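Local coordinates for protein glycinin (Glycine max, PDB 1OD5) that probably serves as a hexameric 11S seed storage globulin, a nutrient reservoir and source of sulfur-containing amino acids in the soybean seed, at residues Pro37-Ala42 / Gly418-Val423; Gly75-Ala80 / Asp120-Pro125; Gly348-Leu353 / Gln369-Tyr374. All blocks are in the same frame, centred on the assembly; numbering follows the deposited sequence.

Contact 1 of 3, residues Pro37-Ala42 / Gly418-Val423; sequences PELQCA and GQLLVV
Val422 presents both of its methyls to the helix 37-42 and contributes 80 of the 182 Å² buried here, more than any other residue. Its CG1 stands 3.6 Å from the carbonyl O of Glu38 and also meets CB of Ala42, one helical turn further on. With CG1 anti to the backbone N (chi1 170°), CG2 falls beside that nitrogen and is turned to Leu39, whose CD1 it touches at 3.9 Å. The same CD1 reaches CD1 of Leu420 at 4.0 Å, the leucine side chains crossing at about a right angle. Between Glu38 and Val422 the CB atoms meet at 3.9 Å; beyond CB the acid turns away from the strand, and its OE1 is hydrogen-bonded to Asn14 N. No hydrogen bond joins the two segments; methyls pack against one another and against the Glu38 carbonyl. Outside this first shell, Trp32 touches both Leu39 and Leu420, and Cys41 is joined to Cys8 by a disulfide. Helix and strand axes approach to 8.5 Å at 48°. The helix, from the N-terminal cupin region, thus lies against edge strand 420-423 of a C-terminal cupin sheet, where Val390 of the adjoining strand 389-394 touches Leu420 and Val422.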
ATOM      1  N   PRO A  37       4.198 -36.905   6.683  1.00 18.85           N
ATOM      2  CA  PRO A  37       2.874 -36.336   6.501  1.00 17.95           C
ATOM      3  C   PRO A  37       2.661 -34.977   7.196  1.00 18.83           C
ATOM      4  O   PRO A  37       2.005 -34.100   6.648  1.00 17.27           O
ATOM      5  CB  PRO A  37       1.956 -37.414   7.033  1.00 16.69           C
ATOM      6  CG  PRO A  37       2.730 -38.674   6.859  1.00 14.95           C
ATOM      7  CD  PRO A  37       4.069 -38.213   7.327  1.00 18.29           C
ATOM      8  N   GLU A  38       3.200 -34.833   8.408  1.00 16.26           N
ATOM      9  CA  GLU A  38       3.101 -33.626   9.208  1.00 16.77           C
ATOM     10  C   GLU A  38       3.795 -32.491   8.489  1.00 14.75           C
ATOM     11  O   GLU A  38       3.187 -31.453   8.337  1.00 18.21           O
ATOM     12  CB  GLU A  38       3.773 -33.766  10.544  1.00 15.30           C
ATOM     13  CG  GLU A  38       3.238 -34.915  11.356  1.00 21.61           C
ATOM     14  CD  GLU A  38       3.959 -36.254  11.174  1.00 23.89           C
ATOM     15  OE1 GLU A  38       3.832 -37.113  12.037  1.00 26.21           O
ATOM     16  OE2 GLU A  38       4.661 -36.458  10.195  1.00 24.11           O
ATOM     17  N   LEU A  39       5.027 -32.701   8.014  1.00 12.65           N
ATOM     18  CA  LEU A  39       5.815 -31.733   7.306  1.00 10.47           C
ATOM     19  C   LEU A  39       5.166 -31.363   6.003  1.00 14.27           C
ATOM     20  O   LEU A  39       5.256 -30.210   5.570  1.00 14.94           O
ATOM     21  CB  LEU A  39       7.203 -32.307   7.074  1.00  7.16           C
ATOM     22  CG  LEU A  39       8.299 -31.835   8.024  1.00 11.65           C
ATOM     23  CD1 LEU A  39       7.807 -31.965   9.414  1.00 16.43           C
ATOM     24  CD2 LEU A  39       9.557 -32.646   7.906  1.00  6.92           C
ATOM     25  N   GLN A  40       4.469 -32.315   5.368  1.00 15.16           N
ATOM     26  CA  GLN A  40       3.793 -32.042   4.111  1.00 15.12           C
ATOM     27  C   GLN A  40       2.533 -31.220   4.258  1.00 12.75           C
ATOM     28  O   GLN A  40       2.080 -30.538   3.344  1.00 12.95           O
ATOM     29  CB  GLN A  40       3.427 -33.323   3.419  1.00 20.99           C
ATOM     30  CG  GLN A  40       4.639 -33.959   2.774  1.00 26.87           C
ATOM     31  CD  GLN A  40       4.150 -35.114   1.929  1.00 35.20           C
ATOM     32  OE1 GLN A  40       3.734 -34.888   0.792  1.00 40.24           O
ATOM     33  NE2 GLN A  40       4.134 -36.350   2.444  1.00 35.95           N
ATOM     34  N   CYS A  41       1.927 -31.300   5.424  1.00 11.95           N
ATOM     35  CA  CYS A  41       0.728 -30.542   5.726  1.00 14.50           C
ATOM     36  C   CYS A  41       1.109 -29.067   5.855  1.00 15.89           C
ATOM     37  O   CYS A  41       0.466 -28.218   5.257  1.00 14.66           O
ATOM     38  CB  CYS A  41       0.191 -31.107   7.001  1.00 12.90           C
ATOM     39  SG  CYS A  41      -1.112 -30.176   7.794  1.00 16.34           S
ATOM     40  N   ALA A  42       2.246 -28.839   6.549  1.00 15.57           N
ATOM     41  CA  ALA A  42       2.812 -27.525   6.823  1.00 16.03           C
ATOM     42  C   ALA A  42       3.550 -26.915   5.671  1.00 15.65           C
ATOM     43  O   ALA A  42       3.877 -25.736   5.725  1.00 19.20           O
ATOM     44  CB  ALA A  42       3.799 -27.568   7.981  1.00 12.62           C
ATOM     45  N   GLY A 418      15.498 -31.084  20.960  1.00 16.39           N
ATOM     46  CA  GLY A 418      15.829 -31.771  19.715  1.00 14.49           C
ATOM     47  C   GLY A 418      14.623 -32.250  18.927  1.00 14.43           C
ATOM     48  O   GLY A 418      14.711 -32.514  17.732  1.00 15.98           O
ATOM     49  N   GLN A 419      13.465 -32.335  19.556  1.00 15.02           N
ATOM     50  CA  GLN A 419      12.282 -32.800  18.869  1.00 17.43           C
ATOM     51  C   GLN A 419      11.516 -31.676  18.200  1.00 20.04           C
ATOM     52  O   GLN A 419      11.452 -30.557  18.717  1.00 18.65           O
ATOM     53  CB  GLN A 419      11.354 -33.510  19.848  1.00 16.78           C
ATOM     54  CG  GLN A 419      12.072 -34.670  20.515  1.00 22.75           C
ATOM     55  CD  GLN A 419      11.156 -35.652  21.218  1.00 22.90           C
ATOM     56  OE1 GLN A 419      10.236 -35.300  21.957  1.00 24.33           O
ATOM     57  NE2 GLN A 419      11.403 -36.929  20.952  1.00 22.81           N
ATOM     58  N   LEU A 420      10.872 -32.069  17.095  1.00 16.60           N
ATOM     59  CA  LEU A 420      10.079 -31.204  16.230  1.00 17.73           C
ATOM     60  C   LEU A 420       8.592 -31.596  16.227  1.00 16.54           C
ATOM     61  O   LEU A 420       8.334 -32.793  16.141  1.00 18.27           O
ATOM     62  CB  LEU A 420      10.785 -31.366  14.915  1.00 15.80           C
ATOM     63  CG  LEU A 420      10.684 -30.602  13.615  1.00 20.67           C
ATOM     64  CD1 LEU A 420       9.316 -30.812  12.980  1.00 19.06           C
ATOM     65  CD2 LEU A 420      11.129 -29.184  13.906  1.00 21.94           C
ATOM     66  N   LEU A 421       7.580 -30.718  16.387  1.00 12.86           N
ATOM     67  CA  LEU A 421       6.170 -31.087  16.346  1.00 10.30           C
ATOM     68  C   LEU A 421       5.419 -30.077  15.498  1.00 12.23           C
ATOM     69  O   LEU A 421       5.495 -28.875  15.722  1.00 13.46           O
ATOM     70  CB  LEU A 421       5.525 -31.092  17.728  1.00 11.70           C
ATOM     71  CG  LEU A 421       4.005 -31.277  17.865  1.00 11.38           C
ATOM     72  CD1 LEU A 421       3.551 -32.666  17.459  1.00 13.09           C
ATOM     73  CD2 LEU A 421       3.638 -31.146  19.314  1.00 13.11           C
ATOM     74  N   VAL A 422       4.618 -30.527  14.539  1.00 12.84           N
ATOM     75  CA  VAL A 422       3.886 -29.637  13.672  1.00  9.98           C
ATOM     76  C   VAL A 422       2.517 -29.376  14.219  1.00 12.16           C
ATOM     77  O   VAL A 422       1.776 -30.319  14.477  1.00 15.12           O
ATOM     78  CB  VAL A 422       3.793 -30.266  12.291  1.00  8.01           C
ATOM     79  CG1 VAL A 422       2.839 -29.515  11.371  1.00  6.42           C
ATOM     80  CG2 VAL A 422       5.186 -30.237  11.690  1.00  5.72           C
ATOM     81  N   VAL A 423       2.115 -28.141  14.477  1.00 12.66           N
ATOM     82  CA  VAL A 423       0.753 -27.976  14.951  1.00 12.08           C
ATOM     83  C   VAL A 423       0.071 -27.247  13.823  1.00 14.42           C
ATOM     84  O   VAL A 423       0.409 -26.093  13.575  1.00 14.97           O
ATOM     85  CB  VAL A 423       0.729 -27.164  16.227  1.00 14.18           C
ATOM     86  CG1 VAL A 423      -0.728 -26.892  16.625  1.00 11.70           C
ATOM     87  CG2 VAL A 423       1.512 -27.919  17.301  1.00  9.58           C
TER

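Contact 2 of 3, residues Gly75-Ala80 / Asp120-Pro125; sequences GAIGFA and DVLVIP
Ile77 and Leu122 reach toward each other tip to tip across the interior of the N-terminal cupin beta-barrel, CG2 of Ile77 lying 3.5 Å from CD2 of Leu122. The strands 75-79 and 120-124 belong to different sheets: their axes come no closer than 9.9 Å, inclined at 21°, and no hydrogen bond passes between them, so the gap is bridged mainly by side chains. Ile77 holds CG1 anti to its backbone N (chi1 -179°) and continues extended, which carries CD1 inward to CD1 of Ile124 at 3.6 Å. These two isoleucines meet at a slant, whereas CD2 of Leu122 meets both CG2 and CD1 of Ile77. On Ile124, CG1 lies beside the backbone N (chi1 -49°), and the bend at chi2 places CD1 between Ile77 CD1 and the ring of Phe79. CD1 of Ile124 is 3.6 Å from CE2 of Phe79. The ring also crosses Pro125 at about a right angle, with CE2 of Phe79 3.8 Å from CD of Pro125. Replacing Phe79 by an alanine would probably open a gap beside Ile124 and Pro125, leaving the Ile124 CD1 methyl less firmly placed. Tyr130, on strand 130-134, touches Ile77, Phe79 and Ile124 and so joins the same apolar layer; it is also one of the residues lining the bound carbonate. The far end of the phenylalanine ring meets backbone as well: CZ of Phe79 approaches the carbonyl O of Val123 obliquely, at 3.6 Å.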
ATOM      1  N   GLY A  75      28.704 -16.218  15.382  1.00 18.46           N
ATOM      2  CA  GLY A  75      29.435 -16.182  14.132  1.00 18.75           C
ATOM      3  C   GLY A  75      29.030 -14.977  13.331  1.00 17.05           C
ATOM      4  O   GLY A  75      28.309 -14.123  13.810  1.00 17.10           O
ATOM      5  N   ALA A  76      29.518 -14.959  12.109  1.00 15.45           N
ATOM      6  CA  ALA A  76      29.250 -13.902  11.167  1.00 15.97           C
ATOM      7  C   ALA A  76      28.587 -14.478   9.921  1.00 16.74           C
ATOM      8  O   ALA A  76      28.812 -15.619   9.542  1.00 16.10           O
ATOM      9  CB  ALA A  76      30.559 -13.236  10.765  1.00 13.14           C
ATOM     10  N   ILE A  77      27.675 -13.714   9.338  1.00 16.68           N
ATOM     11  CA  ILE A  77      26.993 -14.092   8.134  1.00 14.81           C
ATOM     12  C   ILE A  77      27.219 -12.934   7.159  1.00 16.38           C
ATOM     13  O   ILE A  77      27.410 -11.782   7.559  1.00 15.94           O
ATOM     14  CB  ILE A  77      25.471 -14.364   8.447  1.00 16.18           C
ATOM     15  CG1 ILE A  77      24.788 -14.782   7.138  1.00 10.13           C
ATOM     16  CG2 ILE A  77      24.770 -13.157   9.062  1.00 17.16           C
ATOM     17  CD1 ILE A  77      23.378 -15.331   7.352  1.00 12.34           C
ATOM     18  N   GLY A  78      27.256 -13.239   5.868  1.00 12.28           N
ATOM     19  CA  GLY A  78      27.453 -12.241   4.853  1.00 13.03           C
ATOM     20  C   GLY A  78      26.554 -12.574   3.694  1.00 14.20           C
ATOM     21  O   GLY A  78      26.540 -13.710   3.243  1.00 17.26           O
ATOM     22  N   PHE A  79      25.751 -11.649   3.192  1.00 12.99           N
ATOM     23  CA  PHE A  79      24.867 -11.918   2.078  1.00 11.60           C
ATOM     24  C   PHE A  79      25.468 -11.273   0.851  1.00 12.48           C
ATOM     25  O   PHE A  79      26.403 -10.486   0.979  1.00 17.14           O
ATOM     26  CB  PHE A  79      23.517 -11.316   2.322  1.00  9.97           C
ATOM     27  CG  PHE A  79      22.786 -11.895   3.511  1.00 10.18           C
ATOM     28  CD1 PHE A  79      23.048 -11.446   4.794  1.00 11.39           C
ATOM     29  CD2 PHE A  79      21.827 -12.885   3.315  1.00 13.73           C
ATOM     30  CE1 PHE A  79      22.349 -11.986   5.881  1.00 12.40           C
ATOM     31  CE2 PHE A  79      21.136 -13.414   4.407  1.00 13.69           C
ATOM     32  CZ  PHE A  79      21.396 -12.969   5.694  1.00 10.04           C
ATOM     33  N   ALA A  80      25.008 -11.580  -0.354  1.00 11.41           N
ATOM     34  CA  ALA A  80      25.560 -10.939  -1.531  1.00 13.56           C
ATOM     35  C   ALA A  80      24.315 -10.485  -2.269  1.00 15.69           C
ATOM     36  O   ALA A  80      23.676 -11.247  -2.989  1.00 18.77           O
ATOM     37  CB  ALA A  80      26.340 -11.904  -2.421  1.00 16.03           C
ATOM     38  N   ASP A 120      19.489 -15.441  18.383  1.00 14.92           N
ATOM     39  CA  ASP A 120      19.142 -14.714  17.177  1.00 16.34           C
ATOM     40  C   ASP A 120      18.455 -15.529  16.101  1.00 17.21           C
ATOM     41  O   ASP A 120      18.739 -16.698  15.893  1.00 17.34           O
ATOM     42  CB  ASP A 120      20.368 -14.132  16.533  1.00 17.20           C
ATOM     43  CG  ASP A 120      21.081 -13.048  17.340  1.00 21.60           C
ATOM     44  OD1 ASP A 120      20.580 -12.610  18.379  1.00 23.72           O
ATOM     45  OD2 ASP A 120      22.160 -12.646  16.903  1.00 22.41           O
ATOM     46  N   VAL A 121      17.571 -14.880  15.380  1.00 15.89           N
ATOM     47  CA  VAL A 121      16.840 -15.467  14.282  1.00 14.57           C
ATOM     48  C   VAL A 121      17.399 -14.815  13.034  1.00 16.14           C
ATOM     49  O   VAL A 121      17.694 -13.628  13.067  1.00 20.07           O
ATOM     50  CB  VAL A 121      15.378 -15.148  14.379  1.00 13.21           C
ATOM     51  CG1 VAL A 121      14.655 -15.592  13.123  1.00 15.46           C
ATOM     52  CG2 VAL A 121      14.794 -15.908  15.537  1.00 12.39           C
ATOM     53  N   LEU A 122      17.584 -15.507  11.911  1.00 14.37           N
ATOM     54  CA  LEU A 122      18.108 -14.904  10.721  1.00 12.19           C
ATOM     55  C   LEU A 122      17.216 -15.300   9.587  1.00 14.26           C
ATOM     56  O   LEU A 122      16.664 -16.380   9.578  1.00 15.10           O
ATOM     57  CB  LEU A 122      19.502 -15.369  10.399  1.00 13.56           C
ATOM     58  CG  LEU A 122      20.605 -14.875  11.303  1.00 18.90           C
ATOM     59  CD1 LEU A 122      21.019 -15.963  12.258  1.00 19.68           C
ATOM     60  CD2 LEU A 122      21.812 -14.502  10.465  1.00 21.85           C
ATOM     61  N   VAL A 123      17.033 -14.425   8.617  1.00 14.01           N
ATOM     62  CA  VAL A 123      16.183 -14.714   7.480  1.00 16.41           C
ATOM     63  C   VAL A 123      17.094 -14.608   6.279  1.00 16.63           C
ATOM     64  O   VAL A 123      17.886 -13.676   6.169  1.00 19.31           O
ATOM     65  CB  VAL A 123      15.021 -13.675   7.425  1.00 18.49           C
ATOM     66  CG1 VAL A 123      14.002 -13.986   6.344  1.00 15.75           C
ATOM     67  CG2 VAL A 123      14.283 -13.735   8.769  1.00 20.37           C
ATOM     68  N   ILE A 124      17.049 -15.622   5.421  1.00 16.91           N
ATOM     69  CA  ILE A 124      17.846 -15.664   4.213  1.00 15.39           C
ATOM     70  C   ILE A 124      16.817 -15.473   3.116  1.00 17.31           C
ATOM     71  O   ILE A 124      15.848 -16.232   3.030  1.00 17.89           O
ATOM     72  CB  ILE A 124      18.531 -17.023   4.031  1.00 17.68           C
ATOM     73  CG1 ILE A 124      19.248 -17.460   5.306  1.00 17.92           C
ATOM     74  CG2 ILE A 124      19.474 -16.915   2.833  1.00 14.61           C
ATOM     75  CD1 ILE A 124      20.419 -16.601   5.800  1.00 19.89           C
ATOM     76  N   PRO A 125      16.936 -14.437   2.287  1.00 16.04           N
ATOM     77  CA  PRO A 125      16.036 -14.201   1.170  1.00 13.34           C
ATOM     78  C   PRO A 125      16.103 -15.241   0.043  1.00 12.35           C
ATOM     79  O   PRO A 125      17.180 -15.792  -0.203  1.00 11.27           O
ATOM     80  CB  PRO A 125      16.429 -12.787   0.748  1.00 14.05           C
ATOM     81  CG  PRO A 125      17.056 -12.176   1.977  1.00 10.60           C
ATOM     82  CD  PRO A 125      17.860 -13.321   2.479  1.00 11.16           C
TER

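Contact 3 of 3, residues Gly348-Leu353 / Gln369-Tyr374; sequences GRISTL and QYVVLY
The carbonyl O of Tyr370 accepts two hydrogen bonds, from Ser351 N at 3.0 Å and from a water that in turn accepts from Arg349 NH2. Strands 348-353 and 369-373 form an antiparallel ladder in a sheet of the C-terminal cupin domain, their axes 178° apart. Arg349 and Val372 make the neighbouring hydrogen-bonded pair, with Arg349 N 2.8 Å from Val372 O. The Arg349 side chain leaves with CG between the backbone N and the carbonyl carbon (chi1 58°), then runs extended to NE. This lays its guanidinium over Val372, whose CG2 sits beneath the centre of one face, 3.7 Å from CZ of Arg349. NH2 of Arg349 comes to the edge of the Tyr370 ring and also bonds Ala335 O, while a second water links NE to the Tyr374 hydroxyl. On the face bearing Ile350, Val371, Thr352 and Gln369, the Gln369 NE2 points in its amide plane at OG1 of Thr352, 3.2 Å off and nearly straight (179°); OE1 of Gln369 is held by Lys444. Beyond the last pair, Gly348 with Leu373, CA of Gly348 makes a CH-pi contact over the face of the Tyr374 ring, 3.8 Å from its centroid.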
ATOM      1  N   GLY A 348       6.170 -18.369  33.016  1.00 17.94           N
ATOM      2  CA  GLY A 348       7.063 -18.323  31.864  1.00 15.86           C
ATOM      3  C   GLY A 348       6.916 -17.051  31.030  1.00 17.56           C
ATOM      4  O   GLY A 348       6.270 -16.091  31.453  1.00 18.87           O
ATOM      5  N   ARG A 349       7.456 -17.019  29.817  1.00 12.23           N
ATOM      6  CA  ARG A 349       7.361 -15.845  28.976  1.00 12.97           C
ATOM      7  C   ARG A 349       7.178 -16.208  27.508  1.00 16.62           C
ATOM      8  O   ARG A 349       7.462 -17.338  27.132  1.00 18.20           O
ATOM      9  CB  ARG A 349       8.622 -15.039  29.142  1.00 12.89           C
ATOM     10  CG  ARG A 349       9.893 -15.822  28.801  1.00 11.68           C
ATOM     11  CD  ARG A 349      11.012 -14.884  29.099  1.00 11.70           C
ATOM     12  NE  ARG A 349      12.351 -15.420  29.088  1.00 12.23           N
ATOM     13  CZ  ARG A 349      13.043 -15.630  27.978  1.00 13.48           C
ATOM     14  NH1 ARG A 349      14.266 -16.083  28.122  1.00 16.99           N
ATOM     15  NH2 ARG A 349      12.567 -15.463  26.749  1.00 13.00           N
ATOM     16  N   ILE A 350       6.702 -15.301  26.636  1.00 16.84           N
ATOM     17  CA  ILE A 350       6.502 -15.530  25.196  1.00 14.93           C
ATOM     18  C   ILE A 350       6.988 -14.301  24.431  1.00 13.89           C
ATOM     19  O   ILE A 350       6.677 -13.185  24.823  1.00 16.59           O
ATOM     20  CB  ILE A 350       4.998 -15.761  24.859  1.00 11.98           C
ATOM     21  CG1 ILE A 350       4.517 -17.017  25.543  1.00  8.86           C
ATOM     22  CG2 ILE A 350       4.782 -15.911  23.342  1.00 12.10           C
ATOM     23  CD1 ILE A 350       2.998 -17.033  25.664  1.00 10.14           C
ATOM     24  N   SER A 351       7.787 -14.415  23.393  1.00 11.24           N
ATOM     25  CA  SER A 351       8.194 -13.253  22.640  1.00 13.50           C
ATOM     26  C   SER A 351       7.740 -13.502  21.235  1.00 15.24           C
ATOM     27  O   SER A 351       7.760 -14.641  20.784  1.00 16.34           O
ATOM     28  CB  SER A 351       9.656 -13.098  22.584  1.00 16.39           C
ATOM     29  OG  SER A 351      10.033 -13.110  23.933  1.00 23.11           O
ATOM     30  N   THR A 352       7.366 -12.471  20.488  1.00 15.16           N
ATOM     31  CA  THR A 352       6.921 -12.644  19.127  1.00 13.33           C
ATOM     32  C   THR A 352       7.841 -11.837  18.241  1.00 15.67           C
ATOM     33  O   THR A 352       8.196 -10.696  18.562  1.00 17.71           O
ATOM     34  CB  THR A 352       5.505 -12.122  18.941  1.00 11.06           C
ATOM     35  OG1 THR A 352       4.763 -12.763  19.951  1.00 17.48           O
ATOM     36  CG2 THR A 352       4.905 -12.374  17.550  1.00 13.29           C
ATOM     37  N   LEU A 353       8.214 -12.453  17.118  1.00 11.74           N
ATOM     38  CA  LEU A 353       9.043 -11.851  16.102  1.00 13.76           C
ATOM     39  C   LEU A 353       8.213 -11.944  14.840  1.00 14.86           C
ATOM     40  O   LEU A 353       7.964 -13.047  14.357  1.00 17.83           O
ATOM     41  CB  LEU A 353      10.334 -12.609  15.889  1.00 13.77           C
ATOM     42  CG  LEU A 353      11.185 -12.151  14.734  1.00 21.09           C
ATOM     43  CD1 LEU A 353      11.421 -10.671  14.842  1.00 24.32           C
ATOM     44  CD2 LEU A 353      12.551 -12.801  14.782  1.00 24.03           C
ATOM     45  N   GLN A 369       7.886 -17.259  17.348  1.00 13.67           N
ATOM     46  CA  GLN A 369       7.705 -17.017  18.769  1.00 12.77           C
ATOM     47  C   GLN A 369       8.776 -17.869  19.452  1.00 13.53           C
ATOM     48  O   GLN A 369       9.380 -18.783  18.870  1.00 14.05           O
ATOM     49  CB  GLN A 369       6.346 -17.452  19.301  1.00 12.57           C
ATOM     50  CG  GLN A 369       5.326 -16.483  18.815  1.00 16.51           C
ATOM     51  CD  GLN A 369       3.961 -16.648  19.424  1.00 19.30           C
ATOM     52  OE1 GLN A 369       3.421 -17.740  19.430  1.00 20.18           O
ATOM     53  NE2 GLN A 369       3.359 -15.583  19.952  1.00 20.41           N
ATOM     54  N   TYR A 370       9.099 -17.462  20.667  1.00 10.98           N
ATOM     55  CA  TYR A 370      10.063 -18.135  21.499  1.00 10.97           C
ATOM     56  C   TYR A 370       9.376 -18.206  22.830  1.00 12.49           C
ATOM     57  O   TYR A 370       9.040 -17.149  23.369  1.00 13.60           O
ATOM     58  CB  TYR A 370      11.293 -17.356  21.697  1.00 10.33           C
ATOM     59  CG  TYR A 370      12.342 -18.259  22.285  1.00 14.28           C
ATOM     60  CD1 TYR A 370      12.627 -18.242  23.652  1.00 14.56           C
ATOM     61  CD2 TYR A 370      12.997 -19.150  21.430  1.00 16.27           C
ATOM     62  CE1 TYR A 370      13.561 -19.134  24.169  1.00 16.27           C
ATOM     63  CE2 TYR A 370      13.929 -20.043  21.945  1.00 16.86           C
ATOM     64  CZ  TYR A 370      14.202 -20.029  23.311  1.00 17.97           C
ATOM     65  OH  TYR A 370      15.087 -20.956  23.817  1.00 19.18           O
ATOM     66  N   VAL A 371       9.081 -19.392  23.383  1.00 11.68           N
ATOM     67  CA  VAL A 371       8.422 -19.404  24.665  1.00 12.72           C
ATOM     68  C   VAL A 371       9.236 -20.247  25.607  1.00 14.59           C
ATOM     69  O   VAL A 371      10.033 -21.099  25.219  1.00 15.45           O
ATOM     70  CB  VAL A 371       6.832 -19.831  24.520  1.00 16.08           C
ATOM     71  CG1 VAL A 371       6.504 -20.233  23.093  1.00 15.91           C
ATOM     72  CG2 VAL A 371       6.429 -20.848  25.554  1.00 10.98           C
ATOM     73  N   VAL A 372       9.151 -19.799  26.856  1.00 12.24           N
ATOM     74  CA  VAL A 372       9.858 -20.389  27.964  1.00 13.88           C
ATOM     75  C   VAL A 372       8.865 -20.633  29.045  1.00 14.72           C
ATOM     76  O   VAL A 372       8.225 -19.713  29.513  1.00 19.19           O
ATOM     77  CB  VAL A 372      10.945 -19.468  28.564  1.00 13.21           C
ATOM     78  CG1 VAL A 372      11.551 -20.161  29.783  1.00 14.50           C
ATOM     79  CG2 VAL A 372      12.036 -19.177  27.553  1.00  8.97           C
ATOM     80  N   LEU A 373       8.739 -21.877  29.467  1.00 16.75           N
ATOM     81  CA  LEU A 373       7.827 -22.221  30.529  1.00 19.55           C
ATOM     82  C   LEU A 373       8.713 -22.708  31.653  1.00 19.82           C
ATOM     83  O   LEU A 373       9.754 -23.351  31.480  1.00 19.61           O
ATOM     84  CB  LEU A 373       6.884 -23.310  30.087  1.00 16.46           C
ATOM     85  CG  LEU A 373       5.855 -22.936  29.095  1.00 14.57           C
ATOM     86  CD1 LEU A 373       5.110 -24.192  28.680  1.00 12.50           C
ATOM     87  CD2 LEU A 373       4.908 -21.938  29.703  1.00 12.30           C
ATOM     88  N   TYR A 374       8.318 -22.280  32.831  1.00 20.95           N
ATOM     89  CA  TYR A 374       9.064 -22.660  34.011  1.00 24.82           C
ATOM     90  C   TYR A 374       8.385 -23.908  34.539  1.00 25.99           C
ATOM     91  O   TYR A 374       7.273 -24.236  34.109  1.00 24.95           O
ATOM     92  CB  TYR A 374       9.016 -21.531  35.064  1.00 26.53           C
ATOM     93  CG  TYR A 374       9.586 -20.196  34.599  1.00 26.68           C
ATOM     94  CD1 TYR A 374      10.814 -20.134  33.914  1.00 28.20           C
ATOM     95  CD2 TYR A 374       8.862 -19.026  34.837  1.00 27.32           C
ATOM     96  CE1 TYR A 374      11.302 -18.905  33.465  1.00 26.57           C
ATOM     97  CE2 TYR A 374       9.354 -17.792  34.387  1.00 26.92           C
ATOM     98  CZ  TYR A 374      10.564 -17.748  33.706  1.00 26.25           C
ATOM     99  OH  TYR A 374      11.036 -16.543  33.239  1.00 27.68           O
TER
HETATM  100  O   HOH W   1      13.544 -16.290  31.889  1.00 18.83           O
HETATM  101  O   HOH W   2      10.112 -15.257  25.541  1.00 32.04           O

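In the fold
Following the chain from the N terminus, contact 1 opens at helix 37-42 and closes only when the chain reaches strand 420-423, joining the two cupin regions. Within that span contact 2 opens at 75-80 and closes at 120-125, bringing the two sheets of the N-terminal cupin together. Contact 3 follows in series, also within the span of contact 1, pairing adjacent strands of the C-terminal cupin; it reaches the same sheet as contact 1, with nearest atoms about 10 Å apart. None of the loops cross. Contacts 2 and 3 touch where Val121 CB meets Leu353 CD2 at 3.7 Å, another place where the two cupin regions meet.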